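Local coordinates for xenavidin (Xenopus tropicalis, PDB 2UYW), which probably binds biotin, as a frog member of the avidin family of tetrameric beta-barrel proteins, at the interface of chains A and B. Residues are numbered along the deposited sequence; one frame, centred on the assembly and turned at random. Chains: chain A/B, Xenavidin.

The interface of chains A and B. Residues chain A 50-52, 66, 68; chain B 54.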
ATOM      1  N   PRO A  50      13.278 -10.673  16.276  1.00 23.86           N
ATOM      2  CA  PRO A  50      14.260  -9.589  16.161  1.00 23.08           C
ATOM      3  C   PRO A  50      13.903  -8.546  15.106  1.00 22.98           C
ATOM      4  O   PRO A  50      13.212  -8.863  14.142  1.00 23.06           O
ATOM      5  CB  PRO A  50      15.531 -10.328  15.743  1.00 23.70           C
ATOM      6  CG  PRO A  50      15.001 -11.459  14.884  1.00 22.93           C
ATOM      7  CD  PRO A  50      13.742 -11.910  15.603  1.00 23.57           C
ATOM      8  N   LEU A  51      14.386  -7.317  15.290  1.00 23.46           N
ATOM      9  CA  LEU A  51      14.213  -6.297  14.232  1.00 22.54           C
ATOM     10  C   LEU A  51      15.498  -5.508  14.030  1.00 23.31           C
ATOM     11  O   LEU A  51      16.387  -5.491  14.899  1.00 21.79           O
ATOM     12  CB  LEU A  51      13.043  -5.345  14.534  1.00 23.25           C
ATOM     13  CG  LEU A  51      13.208  -4.418  15.758  1.00 23.89           C
ATOM     14  CD1 LEU A  51      13.846  -3.068  15.365  1.00 26.42           C
ATOM     15  CD2 LEU A  51      11.859  -4.171  16.456  1.00 24.63           C
ATOM     16  N   THR A  52      15.623  -4.928  12.838  1.00 23.95           N
ATOM     17  CA  THR A  52      16.760  -4.049  12.524  1.00 23.82           C
ATOM     18  C   THR A  52      16.252  -2.931  11.622  1.00 23.93           C
ATOM     19  O   THR A  52      15.352  -3.138  10.819  1.00 22.93           O
ATOM     20  CB  THR A  52      17.915  -4.805  11.804  1.00 25.70           C
ATOM     21  OG1 THR A  52      19.061  -3.929  11.676  1.00 28.74           O
ATOM     22  CG2 THR A  52      17.507  -5.320  10.448  1.00 26.88           C
ATOM     23  N   THR A  66      12.608  -3.725   9.777  1.00 23.04           N
ATOM     24  CA  THR A  66      12.115  -5.042   9.365  1.00 22.28           C
ATOM     25  C   THR A  66      12.039  -5.947  10.592  1.00 22.01           C
ATOM     26  O   THR A  66      13.028  -5.998  11.390  1.00 22.63           O
ATOM     27  CB  THR A  66      13.140  -5.698   8.377  1.00 22.06           C
ATOM     28  OG1 THR A  66      13.328  -4.860   7.235  1.00 23.06           O
ATOM     29  CG2 THR A  66      12.657  -7.079   7.873  1.00 23.19           C
ATOM     30  N   HIS A  68      11.840  -9.916  11.590  1.00 22.41           N
ATOM     31  CA  HIS A  68      12.134 -11.242  11.056  1.00 23.27           C
ATOM     32  C   HIS A  68      11.380 -12.277  11.937  1.00 22.76           C
ATOM     33  O   HIS A  68      11.935 -12.826  12.886  1.00 24.20           O
ATOM     34  CB  HIS A  68      13.656 -11.399  11.114  1.00 24.25           C
ATOM     35  CG  HIS A  68      14.194 -12.716  10.628  1.00 26.12           C
ATOM     36  ND1 HIS A  68      13.458 -13.606   9.873  1.00 25.86           N
ATOM     37  CD2 HIS A  68      15.435 -13.262  10.754  1.00 25.09           C
ATOM     38  CE1 HIS A  68      14.212 -14.649   9.567  1.00 27.03           C
ATOM     39  NE2 HIS A  68      15.415 -14.470  10.096  1.00 25.11           N
TER
ATOM     40  N   TYR B  54      16.566  -8.557   6.695  1.00 22.86           N
ATOM     41  CA  TYR B  54      16.583 -10.000   7.019  1.00 24.14           C
ATOM     42  C   TYR B  54      15.955 -10.798   5.902  1.00 24.66           C
ATOM     43  O   TYR B  54      14.966 -10.356   5.299  1.00 23.66           O
ATOM     44  CB  TYR B  54      15.748 -10.295   8.256  1.00 26.06           C
ATOM     45  CG  TYR B  54      16.234  -9.792   9.585  1.00 27.13           C
ATOM     46  CD1 TYR B  54      17.208 -10.470  10.335  1.00 27.18           C
ATOM     47  CD2 TYR B  54      15.626  -8.683  10.143  1.00 30.99           C
ATOM     48  CE1 TYR B  54      17.593  -9.961  11.602  1.00 29.48           C
ATOM     49  CE2 TYR B  54      15.972  -8.209  11.339  1.00 31.54           C
ATOM     50  CZ  TYR B  54      16.916  -8.807  12.068  1.00 29.09           C
ATOM     51  OH  TYR B  54      17.208  -8.225  13.272  1.00 34.38           O
TER
HETATM   52  O   HOH W   1      18.156  -7.306  15.769  1.00 31.88           O
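B:Tyr54 lays its phenol ring against two neighbouring strands of the partner barrel, 49-55 and 62-68, between A:His68 on one side of the ring plane and A:Thr52 on the other. The ring face is met mainly by the beta-methylene of A:His68, the imidazole lying off toward the rim: CB stands 3.6 Å from the ring centroid of B:Tyr54, a CH-pi contact displaced toward the CG end. With CG of A:His68 anti to the backbone N (chi1 179°), the imidazole is carried outward past the CD1 rim, on the same side of the plane as its CB, and its CD2 carbon lies 3.3 Å from CD1 of B:Tyr54. CG2 of A:Thr52 comes from the opposite side of the ring plane, just outside the CE2 rim, 3.4 Å from CE2 of B:Tyr54, the two side chains running at a slant to one another. Because OG1 is turned anti to the backbone N (chi1 -173°), the methyl, not the hydroxyl, is the branch that reaches the ring. A:Thr66 adds a looser contact, its CG2 methyl 4.1 Å from CD2 of B:Tyr54. The hiding of 83 Å² of B:Tyr54 by chain A fits a side chain inserted into the opposite surface. The interface is two-fold symmetric, so the contact recurs with the chains exchanged; such packing probably helps hold together the tetramer, which the four-copy assembly shows and the avidin family makes likely. At the phenol end, the carbonyl carbon of A:Leu51 lies at the ring edge, in plane, and CB of A:Pro50 is 3.7 Å from the hydroxyl OH of B:Tyr54. Water 1 links the two chains there, 2.8 Å from OH of B:Tyr54 and 2.7 Å from the backbone O of A:Leu51.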